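Local coordinates for protein CDP-glucose 4,6-dehydratase (Salmonella enterica subsp. enterica serovar Typhi, PDB 1WVG) that catalyses the NAD+-dependent conversion of CDP-D-glucose into CDP-4-dehydro-6-deoxy-D-glucose and water, a step in making the dideoxy sugar of the lipopolysaccharide O-antigen, at residues 5-10 against 27-32; 15-20 against 48-53; 19-24 against 240-245; 232-237 against 347-352. All blocks are in the same frame, centred on the assembly; numbering follows the deposited sequence.

Contact 1: 5-10 against 27-32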
# COMPACT_ATOMS: atom_id res chain seq x y z
N ASN A 5 17.68 -4.41 38.75
CA ASN A 5 17.29 -5.54 39.59
C ASN A 5 16.78 -6.71 38.79
O ASN A 5 16.92 -7.88 39.19
CB ASN A 5 16.28 -5.17 40.69
CG ASN A 5 16.75 -4.05 41.60
OD1 ASN A 5 16.28 -2.89 41.51
ND2 ASN A 5 17.68 -4.39 42.50
N PHE A 6 16.19 -6.39 37.65
CA PHE A 6 15.72 -7.47 36.83
C PHE A 6 16.92 -8.24 36.34
O PHE A 6 16.89 -9.45 36.24
CB PHE A 6 14.97 -6.87 35.63
CG PHE A 6 14.79 -7.92 34.56
CD1 PHE A 6 13.68 -8.77 34.55
CD2 PHE A 6 15.72 -8.06 33.53
CE1 PHE A 6 13.52 -9.75 33.57
CE2 PHE A 6 15.56 -9.01 32.53
CZ PHE A 6 14.46 -9.86 32.55
N TRP A 7 17.99 -7.50 36.05
CA TRP A 7 19.22 -8.04 35.49
C TRP A 7 20.10 -8.93 36.36
O TRP A 7 20.72 -9.92 35.92
CB TRP A 7 20.01 -6.93 34.77
CG TRP A 7 19.18 -6.49 33.61
CD1 TRP A 7 18.41 -5.39 33.54
CD2 TRP A 7 18.96 -7.23 32.40
NE1 TRP A 7 17.75 -5.35 32.33
CE2 TRP A 7 18.06 -6.49 31.61
CE3 TRP A 7 19.44 -8.44 31.91
CZ2 TRP A 7 17.66 -6.93 30.35
CZ3 TRP A 7 19.03 -8.90 30.66
CH2 TRP A 7 18.15 -8.14 29.88
N GLN A 8 20.14 -8.57 37.62
CA GLN A 8 20.93 -9.31 38.58
C GLN A 8 20.81 -10.82 38.47
O GLN A 8 19.73 -11.39 38.58
CB GLN A 8 20.42 -8.85 39.96
CG GLN A 8 21.23 -7.66 40.50
CD GLN A 8 22.66 -8.08 40.80
OE1 GLN A 8 23.58 -7.25 40.82
NE2 GLN A 8 22.84 -9.38 41.03
N GLY A 9 21.92 -11.52 38.30
CA GLY A 9 21.88 -12.99 38.25
C GLY A 9 21.36 -13.62 36.95
O GLY A 9 21.54 -14.84 36.75
N LYS A 10 20.72 -12.82 36.08
CA LYS A 10 20.23 -13.37 34.83
C LYS A 10 21.36 -14.01 33.98
O LYS A 10 22.44 -13.41 33.86
CB LYS A 10 19.55 -12.21 34.10
CG LYS A 10 18.26 -11.72 34.77
CD LYS A 10 17.15 -12.76 34.59
CE LYS A 10 15.81 -12.52 35.29
NZ LYS A 10 15.85 -11.59 36.42
N LEU A 27 29.15 -4.97 28.56
CA LEU A 27 29.58 -4.16 29.64
C LEU A 27 28.40 -3.69 30.48
O LEU A 27 28.34 -3.86 31.71
CB LEU A 27 30.27 -2.97 29.04
CG LEU A 27 30.89 -2.13 30.13
CD1 LEU A 27 31.81 -3.03 30.95
CD2 LEU A 27 31.75 -1.05 29.47
N TRP A 28 27.41 -3.10 29.79
CA TRP A 28 26.22 -2.61 30.47
C TRP A 28 25.61 -3.67 31.35
O TRP A 28 25.35 -3.50 32.55
CB TRP A 28 25.14 -2.21 29.43
CG TRP A 28 24.13 -1.23 30.00
CD1 TRP A 28 23.82 -1.08 31.33
CD2 TRP A 28 23.36 -0.23 29.29
NE1 TRP A 28 22.91 -0.06 31.49
CE2 TRP A 28 22.60 0.47 30.24
CE3 TRP A 28 23.23 0.14 27.93
CZ2 TRP A 28 21.74 1.53 29.86
CZ3 TRP A 28 22.40 1.19 27.55
CH2 TRP A 28 21.66 1.87 28.52
N LEU A 29 25.35 -4.79 30.66
CA LEU A 29 24.74 -5.97 31.24
C LEU A 29 25.50 -6.53 32.46
O LEU A 29 24.93 -6.79 33.54
CB LEU A 29 24.48 -7.05 30.16
CG LEU A 29 23.19 -6.87 29.34
CD1 LEU A 29 22.88 -8.10 28.45
CD2 LEU A 29 21.98 -6.55 30.23
N THR A 30 26.82 -6.73 32.31
CA THR A 30 27.54 -7.29 33.46
C THR A 30 27.51 -6.30 34.60
O THR A 30 27.40 -6.63 35.78
CB THR A 30 28.96 -7.70 33.14
OG1 THR A 30 29.62 -6.52 32.80
CG2 THR A 30 28.99 -8.62 31.94
N GLU A 31 27.60 -5.05 34.22
CA GLU A 31 27.55 -4.01 35.21
C GLU A 31 26.25 -4.06 35.99
O GLU A 31 26.21 -3.59 37.12
CB GLU A 31 27.73 -2.62 34.60
CG GLU A 31 27.80 -1.48 35.64
CD GLU A 31 27.82 -0.12 34.98
OE1 GLU A 31 28.85 0.51 34.78
OE2 GLU A 31 26.61 0.31 34.65
N MET A 32 25.20 -4.63 35.38
CA MET A 32 23.91 -4.70 36.07
C MET A 32 23.73 -5.95 36.90
O MET A 32 22.68 -6.17 37.50
CB MET A 32 22.71 -4.40 35.16
CG MET A 32 22.62 -2.92 34.84
SD MET A 32 21.14 -2.50 33.89
CE MET A 32 21.33 -3.59 32.46
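The indole of Trp-7 is covered on one face by Leu-29 and Met-32 and on the opposite face by Phe-6, and its own CD1 lies at the edge of the Phe-6 ring, in the plane of that ring. Leu-29 sets its CD2 methyl over the six-membered ring, a CH-pi contact 3.7 Å from CD2 to the ring centroid. The five-membered ring is met by the terminal methyl of Met-32, whose CE lies 3.9 Å from that centroid. Met-32 SD itself lies obliquely beside the five-membered ring, a Met-aromatic contact that accompanies the CH-pi contact of CE. Its chain is extended as far as SD and turns only at the last torsion (chi3 -57°), which lays CE over the ring. From the other side, Phe-6 CD2 rests 3.4 Å above the indole plane near its centre. The one polar atom of the buried indole, NE1, donates a hydrogen bond to Gln-247 OE1. A flat, wide residue suits this position because both faces and the N-H are put to use.

Trp-7 CB touches Met-32 CB at 3.7 Å. Exposed Gln-8 has its N 3.5 Å from Met-32 O, at too poor an angle for a hydrogen bond. A type II turn from Trp-7 to Lys-10 follows; Gly-9 adopts its positive-phi corner, where glycine is at ease.

The contact joins the short N-terminal helix 4-7 to the last turn of helix 20-31. Trp-7 also packs against Ile-243 and Ala-246 of helix 236-251, while Ile-83 and Phe-85 of strand 83-86 supply the sheet side of the pocket.

Contact 2: 15-20 against 48-53. With APR (adenosine-5-diphosphoribose), chain C.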
# COMPACT_ATOMS: atom_id res chain seq x y z
N THR A 15 25.33 -13.23 21.22
CA THR A 15 26.15 -13.58 20.08
C THR A 15 26.75 -12.28 19.60
O THR A 15 26.13 -11.24 19.81
CB THR A 15 25.39 -14.33 18.96
OG1 THR A 15 24.55 -13.46 18.20
CG2 THR A 15 24.61 -15.55 19.48
N GLY A 16 27.95 -12.29 18.99
CA GLY A 16 28.57 -11.05 18.53
C GLY A 16 28.91 -10.06 19.66
O GLY A 16 28.84 -8.82 19.50
N HIS A 17 29.36 -10.59 20.80
CA HIS A 17 29.70 -9.76 21.98
C HIS A 17 31.04 -9.05 21.82
O HIS A 17 31.35 -8.09 22.54
CB HIS A 17 29.70 -10.61 23.27
CG HIS A 17 30.78 -11.64 23.19
ND1 HIS A 17 30.78 -12.61 22.20
CD2 HIS A 17 31.91 -11.81 23.95
CE1 HIS A 17 31.87 -13.35 22.37
NE2 HIS A 17 32.58 -12.89 23.42
N THR A 18 31.83 -9.55 20.86
CA THR A 18 33.16 -8.97 20.63
C THR A 18 33.18 -7.65 19.85
O THR A 18 34.22 -6.98 19.76
CB THR A 18 34.10 -10.04 20.02
OG1 THR A 18 33.58 -10.43 18.76
CG2 THR A 18 34.08 -11.26 20.94
N GLY A 19 32.04 -7.29 19.29
CA GLY A 19 31.93 -6.09 18.52
C GLY A 19 31.67 -4.84 19.33
O GLY A 19 31.71 -4.81 20.57
N PHE A 20 31.41 -3.79 18.54
CA PHE A 20 31.13 -2.47 19.07
C PHE A 20 29.87 -2.47 19.93
O PHE A 20 29.90 -2.14 21.11
CB PHE A 20 31.11 -1.45 17.91
CG PHE A 20 30.67 -0.05 18.27
CD1 PHE A 20 31.37 0.71 19.20
CD2 PHE A 20 29.57 0.51 17.63
CE1 PHE A 20 30.99 2.01 19.52
CE2 PHE A 20 29.15 1.81 17.94
CZ PHE A 20 29.89 2.55 18.87
N SER A 48 40.00 -2.46 19.54
CA SER A 48 38.66 -2.92 19.77
C SER A 48 38.31 -2.62 21.21
O SER A 48 39.11 -2.73 22.13
CB SER A 48 38.49 -4.40 19.51
OG SER A 48 38.64 -5.04 20.77
N LEU A 49 37.09 -2.20 21.39
CA LEU A 49 36.58 -1.87 22.71
C LEU A 49 36.63 -3.09 23.62
O LEU A 49 36.91 -3.04 24.82
CB LEU A 49 35.14 -1.26 22.56
CG LEU A 49 34.45 -0.87 23.87
CD1 LEU A 49 35.10 0.37 24.49
CD2 LEU A 49 32.98 -0.60 23.58
N PHE A 50 36.32 -4.22 23.01
CA PHE A 50 36.34 -5.44 23.77
C PHE A 50 37.68 -5.57 24.48
O PHE A 50 37.79 -5.72 25.70
CB PHE A 50 36.14 -6.65 22.83
CG PHE A 50 35.89 -7.92 23.63
CD1 PHE A 50 34.67 -8.17 24.26
CD2 PHE A 50 36.91 -8.88 23.75
CE1 PHE A 50 34.44 -9.33 25.00
CE2 PHE A 50 36.71 -10.04 24.50
CZ PHE A 50 35.47 -10.27 25.12
N GLU A 51 38.70 -5.51 23.64
CA GLU A 51 40.02 -5.64 24.17
C GLU A 51 40.32 -4.50 25.11
O GLU A 51 40.80 -4.70 26.22
CB GLU A 51 41.07 -5.71 23.05
CG GLU A 51 40.72 -6.70 21.92
CD GLU A 51 41.07 -8.14 22.20
OE1 GLU A 51 40.76 -8.72 23.25
OE2 GLU A 51 41.73 -8.72 21.21
N ILE A 52 40.02 -3.29 24.64
CA ILE A 52 40.30 -2.09 25.43
C ILE A 52 39.71 -2.14 26.83
O ILE A 52 40.32 -1.65 27.78
CB ILE A 52 39.89 -0.78 24.74
CG1 ILE A 52 40.70 -0.45 23.48
CG2 ILE A 52 39.99 0.41 25.68
CD1 ILE A 52 41.74 -1.51 23.18
N VAL A 53 38.52 -2.68 27.00
CA VAL A 53 37.98 -2.64 28.35
C VAL A 53 38.14 -3.95 29.11
O VAL A 53 37.53 -4.08 30.19
CB VAL A 53 36.53 -2.17 28.44
CG1 VAL A 53 36.39 -0.72 28.01
CG2 VAL A 53 35.69 -3.10 27.55
N1 APR C . 30.23 -15.91 13.81
C2 APR C . 30.19 -15.30 15.02
N3 APR C . 30.29 -14.04 15.29
C4 APR C . 30.42 -13.29 14.18
C5 APR C . 30.45 -13.73 12.89
C6 APR C . 30.37 -15.15 12.70
N6 APR C . 30.35 -15.80 11.53
N7 APR C . 30.57 -12.67 12.01
C8 APR C . 30.62 -11.60 12.79
N9 APR C . 30.53 -11.92 14.11
C1' APR C . 30.56 -11.06 15.27
C2' APR C . 31.88 -10.34 15.38
O2' APR C . 32.89 -11.24 15.86
C3' APR C . 31.49 -9.26 16.39
O3' APR C . 31.40 -9.67 17.77
O4' APR C . 29.65 -10.03 15.09
C4' APR C . 30.09 -8.89 15.84
C5' APR C . 30.08 -7.76 14.84
O5' APR C . 30.42 -6.55 15.57
PA APR C . 30.87 -5.19 14.79
O1A APR C . 31.56 -5.47 13.46
O2A APR C . 31.50 -4.24 15.84
O3A APR C . 29.47 -4.60 14.40
PB APR C . 28.41 -3.84 15.37
O1B APR C . 28.43 -2.39 14.96
O2B APR C . 28.60 -4.21 16.83
O5D APR C . 27.08 -4.60 14.94
C5D APR C . 26.41 -5.40 15.93
O4D APR C . 24.13 -4.71 15.24
O1D APR C . 23.85 -3.08 13.58
C1D APR C . 23.81 -4.51 13.89
O2D APR C . 24.44 -5.72 11.86
C2D APR C . 24.90 -5.20 13.12
O3D APR C . 24.15 -7.38 13.71
C3D APR C . 25.17 -6.43 13.97
C4D APR C . 25.08 -5.82 15.36
O HOH W 1 35.03 -4.36 20.13
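The glycine-rich loop of the Rossmann fold, where it grips ADP-ribose, is backed by the short helix 49-52, with His-17 and Thr-18 meeting Phe-50. Phe-50 CE1 comes within 3.7 Å of His-17 CD2, the two rings meeting obliquely with their planes at 87°. A chi1 of -170° turns the Phe-50 ring away from its own N and onto the backbone of His-17 and Thr-18, with Phe-50 CB 3.6 Å from Thr-18 O. A water 2.8 Å from Thr-18 O donates to it and accepts from Phe-50 N; a first-turn N-H of the helix is thus satisfied through the loop. Leu-49 CD2 lies 4.2 Å from the backbone oxygen Phe-20 O.

The sequence Gly-16, Gly-19 and Gly-22 is the GxxGxxG pattern of extended short-chain dehydrogenases, linking strand 11-15 to helix 20-31. Lacking a side chain, Gly-19 lets APR O5' approach its CA to 3.3 Å. Phe-20 N, at the start of the helix, gives a nearly straight bond (176°) of 2.7 Å to the phosphate oxygen APR O2A. Thr-18 OG1 is hydrogen-bonded to the ribose oxygen APR O3' at 2.5 Å and also to Leu-41 O. Behind the loop, His-17 NE2 is held by Ser-61 OG.

Contact 3: 19-24 against 240-245. With APR (adenosine-5-diphosphoribose), chain C.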
# COMPACT_ATOMS: atom_id res chain seq x y z
N GLY A 19 32.04 -7.29 19.29
CA GLY A 19 31.93 -6.09 18.52
C GLY A 19 31.67 -4.84 19.33
O GLY A 19 31.71 -4.81 20.57
N PHE A 20 31.41 -3.79 18.54
CA PHE A 20 31.13 -2.47 19.07
C PHE A 20 29.87 -2.47 19.93
O PHE A 20 29.90 -2.14 21.11
CB PHE A 20 31.11 -1.45 17.91
CG PHE A 20 30.67 -0.05 18.27
CD1 PHE A 20 31.37 0.71 19.20
CD2 PHE A 20 29.57 0.51 17.63
CE1 PHE A 20 30.99 2.01 19.52
CE2 PHE A 20 29.15 1.81 17.94
CZ PHE A 20 29.89 2.55 18.87
N LYS A 21 28.76 -2.85 19.31
CA LYS A 21 27.49 -2.90 20.03
C LYS A 21 27.56 -3.91 21.17
O LYS A 21 27.10 -3.63 22.28
CB LYS A 21 26.30 -3.29 19.12
CG LYS A 21 26.04 -2.39 17.91
CD LYS A 21 24.63 -1.78 17.83
CE LYS A 21 23.54 -2.75 17.41
NZ LYS A 21 22.67 -2.26 16.32
N GLY A 22 28.14 -5.08 20.83
CA GLY A 22 28.27 -6.19 21.76
C GLY A 22 28.99 -5.85 23.04
O GLY A 22 28.56 -6.20 24.15
N SER A 23 30.12 -5.16 22.83
CA SER A 23 30.96 -4.77 23.94
C SER A 23 30.25 -3.83 24.86
O SER A 23 30.31 -3.93 26.08
CB SER A 23 32.21 -4.10 23.44
OG SER A 23 33.02 -5.09 22.88
N TRP A 24 29.57 -2.87 24.25
CA TRP A 24 28.86 -1.90 25.07
C TRP A 24 27.71 -2.59 25.81
O TRP A 24 27.43 -2.35 26.99
CB TRP A 24 28.35 -0.74 24.23
CG TRP A 24 29.34 0.36 23.92
CD1 TRP A 24 29.96 0.57 22.73
CD2 TRP A 24 29.76 1.42 24.78
NE1 TRP A 24 30.76 1.69 22.78
CE2 TRP A 24 30.64 2.25 24.03
CE3 TRP A 24 29.52 1.73 26.11
CZ2 TRP A 24 31.26 3.40 24.58
CZ3 TRP A 24 30.11 2.86 26.65
CH2 TRP A 24 30.96 3.70 25.91
N SER A 240 19.48 0.50 25.05
CA SER A 240 18.45 0.71 26.10
C SER A 240 17.14 0.13 25.62
O SER A 240 16.42 -0.54 26.38
CB SER A 240 18.27 2.18 26.53
OG SER A 240 17.71 3.00 25.53
N GLY A 241 16.86 0.38 24.34
CA GLY A 241 15.66 -0.17 23.76
C GLY A 241 15.73 -1.68 23.80
O GLY A 241 14.76 -2.34 24.22
N TYR A 242 16.88 -2.25 23.37
CA TYR A 242 17.02 -3.72 23.40
C TYR A 242 16.82 -4.28 24.83
O TYR A 242 16.28 -5.36 25.05
CB TYR A 242 18.42 -4.25 23.01
CG TYR A 242 18.88 -3.82 21.66
CD1 TYR A 242 18.02 -3.11 20.81
CD2 TYR A 242 20.17 -4.10 21.22
CE1 TYR A 242 18.44 -2.74 19.53
CE2 TYR A 242 20.61 -3.70 19.96
CZ TYR A 242 19.74 -3.02 19.10
OH TYR A 242 20.15 -2.60 17.84
N ILE A 243 17.32 -3.55 25.80
CA ILE A 243 17.28 -4.03 27.15
C ILE A 243 15.87 -4.01 27.67
O ILE A 243 15.42 -4.96 28.32
CB ILE A 243 18.22 -3.21 28.03
CG1 ILE A 243 19.63 -3.71 27.84
CG2 ILE A 243 17.89 -3.25 29.51
CD1 ILE A 243 20.61 -2.61 28.25
N VAL A 244 15.20 -2.92 27.36
CA VAL A 244 13.82 -2.74 27.79
C VAL A 244 12.90 -3.81 27.24
O VAL A 244 12.07 -4.39 27.96
CB VAL A 244 13.29 -1.35 27.52
CG1 VAL A 244 11.76 -1.39 27.59
CG2 VAL A 244 13.88 -0.36 28.53
N VAL A 245 13.09 -4.13 25.97
CA VAL A 245 12.23 -5.14 25.41
C VAL A 245 12.52 -6.46 26.01
O VAL A 245 11.61 -7.24 26.22
CB VAL A 245 12.17 -5.23 23.88
CG1 VAL A 245 11.87 -3.87 23.28
CG2 VAL A 245 13.53 -5.68 23.40
N1 APR C . 30.23 -15.91 13.81
C2 APR C . 30.19 -15.30 15.02
N3 APR C . 30.29 -14.04 15.29
C4 APR C . 30.42 -13.29 14.18
C5 APR C . 30.45 -13.73 12.89
C6 APR C . 30.37 -15.15 12.70
N6 APR C . 30.35 -15.80 11.53
N7 APR C . 30.57 -12.67 12.01
C8 APR C . 30.62 -11.60 12.79
N9 APR C . 30.53 -11.92 14.11
C1' APR C . 30.56 -11.06 15.27
C2' APR C . 31.88 -10.34 15.38
O2' APR C . 32.89 -11.24 15.86
C3' APR C . 31.49 -9.26 16.39
O3' APR C . 31.40 -9.67 17.77
O4' APR C . 29.65 -10.03 15.09
C4' APR C . 30.09 -8.89 15.84
C5' APR C . 30.08 -7.76 14.84
O5' APR C . 30.42 -6.55 15.57
PA APR C . 30.87 -5.19 14.79
O1A APR C . 31.56 -5.47 13.46
O2A APR C . 31.50 -4.24 15.84
O3A APR C . 29.47 -4.60 14.40
PB APR C . 28.41 -3.84 15.37
O1B APR C . 28.43 -2.39 14.96
O2B APR C . 28.60 -4.21 16.83
O5D APR C . 27.08 -4.60 14.94
C5D APR C . 26.41 -5.40 15.93
O4D APR C . 24.13 -4.71 15.24
O1D APR C . 23.85 -3.08 13.58
C1D APR C . 23.81 -4.51 13.89
O2D APR C . 24.44 -5.72 11.86
C2D APR C . 24.90 -5.20 13.12
O3D APR C . 24.15 -7.38 13.71
C3D APR C . 25.17 -6.43 13.97
C4D APR C . 25.08 -5.82 15.36
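Lys-21 and Tyr-242 are the two residues that meet here, linking the first turn of the cofactor-binding helix 20-31 to helix 236-251. The first segment begins with Gly-19, the N-cap residue, whose O receives both Ser-23 N at 2.8 Å and Ser-23 OG at 2.7 Å, the two donors coming from opposite faces of the carbonyl plane. Phe-20 follows, with the edge of its ring near APR O1B and its CD1 at the edge of the Trp-24 indole.

Lys-21 does the bridging. Its N donates to the second phosphate of the ligand, APR O2B, over 2.8 Å, and its CG passes 3.3 Å from the same oxygen. The chain then bends at chi2, chi3 and chi4, carrying CE to 3.0 Å from APR O4D in the terminal ribose. At the end Lys-21 NZ donates to Tyr-242 OH at 3.0 Å. Lysine and tyrosine cross at about a right angle, and Lys-21 CE meets the tyrosine ring at its edge. A weak bond of 3.1 Å joins Lys-21 NZ to APR O1D. Gly-22 completes the glycine pattern, and Trp-24 NE1 is taken by Gly-199 O.

Tyrosine suits its place because the ring packs on Val-191, Ala-193 and Ile-130 of the sheet while the hydroxyl reaches the lysine. The hydroxyl, as acceptor, would help orient the presumably charged ammonium group beside the terminal ribose; since O1D replaces the nicotinamide of intact NAD, the weak bond to it belongs to ADP-ribose, whereas the bond to Tyr-242 could persist with the whole cofactor.

Contact 4: 232-237 against 347-352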
# COMPACT_ATOMS: atom_id res chain seq x y z
N TRP A 232 21.12 8.88 12.94
CA TRP A 232 22.22 8.93 13.91
C TRP A 232 21.88 8.85 15.39
O TRP A 232 21.08 9.65 15.90
CB TRP A 232 23.10 10.16 13.69
CG TRP A 232 23.24 10.53 12.24
CD1 TRP A 232 22.58 11.53 11.58
CD2 TRP A 232 24.12 9.94 11.28
NE1 TRP A 232 22.98 11.60 10.27
CE2 TRP A 232 23.94 10.64 10.05
CE3 TRP A 232 25.04 8.88 11.34
CZ2 TRP A 232 24.64 10.32 8.88
CZ3 TRP A 232 25.71 8.57 10.16
CH2 TRP A 232 25.54 9.27 8.95
N GLN A 233 22.56 7.97 16.12
CA GLN A 233 22.28 7.91 17.53
C GLN A 233 23.37 7.27 18.37
O GLN A 233 23.98 6.28 18.01
CB GLN A 233 20.96 7.14 17.77
CG GLN A 233 21.14 5.65 17.44
CD GLN A 233 19.88 4.80 17.53
OE1 GLN A 233 19.83 3.71 16.94
NE2 GLN A 233 18.88 5.25 18.29
N HIS A 234 23.55 7.82 19.55
CA HIS A 234 24.49 7.25 20.48
C HIS A 234 24.21 5.76 20.62
O HIS A 234 23.06 5.33 20.80
CB HIS A 234 24.39 7.89 21.90
CG HIS A 234 25.61 7.58 22.72
ND1 HIS A 234 25.80 6.34 23.30
CD2 HIS A 234 26.72 8.33 22.98
CE1 HIS A 234 26.97 6.36 23.91
NE2 HIS A 234 27.55 7.55 23.74
N VAL A 235 25.27 4.99 20.58
CA VAL A 235 25.19 3.55 20.68
C VAL A 235 24.34 3.09 21.86
O VAL A 235 23.70 2.06 21.80
CB VAL A 235 26.62 2.95 20.68
CG1 VAL A 235 27.46 3.44 21.87
CG2 VAL A 235 26.62 1.42 20.61
N LEU A 236 24.36 3.84 22.96
CA LEU A 236 23.59 3.44 24.16
C LEU A 236 22.07 3.53 24.00
O LEU A 236 21.31 2.88 24.71
CB LEU A 236 24.01 4.17 25.45
CG LEU A 236 25.46 3.89 25.86
CD1 LEU A 236 25.83 4.73 27.08
CD2 LEU A 236 25.57 2.42 26.22
N GLU A 237 21.64 4.34 23.04
CA GLU A 237 20.21 4.51 22.80
C GLU A 237 19.43 3.25 22.41
O GLU A 237 18.47 2.88 23.09
CB GLU A 237 19.98 5.67 21.83
CG GLU A 237 20.73 6.91 22.33
CD GLU A 237 19.81 7.90 23.00
OE1 GLU A 237 18.98 7.57 23.84
OE2 GLU A 237 19.97 9.12 22.57
N LYS A 347 32.40 3.02 31.68
CA LYS A 347 31.44 2.85 32.77
C LYS A 347 30.75 4.16 33.08
O LYS A 347 29.55 4.22 33.42
CB LYS A 347 32.06 2.30 34.04
CG LYS A 347 32.51 0.83 33.94
CD LYS A 347 32.49 0.09 35.28
CE LYS A 347 33.67 -0.85 35.48
NZ LYS A 347 33.47 -1.86 36.55
N ARG A 348 31.50 5.23 32.98
CA ARG A 348 30.91 6.52 33.25
C ARG A 348 29.80 6.90 32.25
O ARG A 348 28.77 7.49 32.58
CB ARG A 348 31.97 7.60 33.35
CG ARG A 348 31.55 8.65 34.38
CD ARG A 348 32.42 9.91 34.44
NE ARG A 348 31.62 11.09 34.72
CZ ARG A 348 31.92 12.34 34.36
NH1 ARG A 348 33.05 12.67 33.69
NH2 ARG A 348 31.06 13.31 34.68
N GLU A 349 30.03 6.60 30.98
CA GLU A 349 28.99 6.96 30.01
C GLU A 349 27.67 6.27 30.25
O GLU A 349 26.63 6.93 30.15
CB GLU A 349 29.39 6.86 28.55
CG GLU A 349 30.41 7.95 28.23
CD GLU A 349 30.00 8.71 27.03
OE1 GLU A 349 29.77 8.16 25.96
OE2 GLU A 349 29.90 10.00 27.29
N ILE A 350 27.75 4.96 30.56
CA ILE A 350 26.58 4.11 30.86
C ILE A 350 25.85 4.73 32.06
O ILE A 350 24.65 4.96 32.07
CB ILE A 350 27.01 2.64 31.10
CG1 ILE A 350 27.65 1.98 29.88
CG2 ILE A 350 25.89 1.76 31.65
CD1 ILE A 350 27.81 0.46 30.02
N SER A 351 26.62 5.10 33.09
CA SER A 351 26.01 5.71 34.25
C SER A 351 25.33 7.04 33.94
O SER A 351 24.25 7.37 34.41
CB SER A 351 27.07 5.92 35.32
OG SER A 351 27.14 7.31 35.59
N ASP A 352 26.00 7.85 33.16
CA ASP A 352 25.47 9.14 32.80
C ASP A 352 24.19 8.94 32.04
O ASP A 352 23.24 9.68 32.16
CB ASP A 352 26.44 9.83 31.81
CG ASP A 352 27.66 10.47 32.43
OD1 ASP A 352 27.76 10.59 33.63
OD2 ASP A 352 28.57 10.90 31.55
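His-234 and Leu-236, at the junction of strand 232-234 with helix 236-251 in the Rossmann-type sheet, face Glu-349 and Ile-350 on the C-terminal helix 342-355. The polar half is a His-carboxylate hydrogen bond: His-234 NE2 donates to Glu-349 OE1 over 3.2 Å. It is somewhat bent, at 148°. The proton arrives on the syn side of the carboxylate but 30° out of its plane, and OE1 stands somewhat out of the imidazole plane. A chi1 of -164° carries the ring away from the backbone N of His-234, so that NE2 faces Glu-349.

The other ring nitrogen is also occupied, by the shorter and straighter bond. His-234 ND1 accepts from Leu-236 N at 2.9 Å, close to the ring plane, a capping bond that satisfies an N-H where the chain turns into the helix. Acceptance at ND1 and donation at NE2 together hold the ring's rotation and are consistent with a neutral imidazole carrying its proton on NE2. Histidine suits the site because it can do both at once. Glu-349 has a second and stronger partner, a salt bridge from OE2 to Arg-328 NH1, which probably keeps the buried carboxylate ionised; Arg-328 NH1 also forms a salt bridge with Asp-352 OD2. Trp-320 meets the imidazole edge-to-face.

The apolar half is carried by Leu-236, whose branched end packs on the backbone of Glu-349 and Ile-350. Beyond it, Trp-28 of helix 20-31 touches both Leu-236 and Ile-350. The leucine divides its methyls: CD1 lies 3.9 Å from both Glu-349 O and Ile-350 CA, and CD2 is 4.2 Å from Ile-350 CG1.

Helix 20-31 runs through the set: its first turn serves contacts 2 and 3, which share Gly-19 and Phe-20 and both touch ADP-ribose, and its last turn serves contact 1. Helix 236-251 links contacts 3 and 4, whose centres are about 10 Å apart. Contacts 1 and 2 lie farthest apart, their centres about 17 Å from each other, without touching. Along the chain, contacts 1 and 2 cross and both close before contact 4 opens, whereas contact 3 joins segments with 215 residues between them. Trp-28 and Trp-24 pack against contact 4, so the C-terminal helix 342-355 is built onto the cofactor-binding Rossmann core.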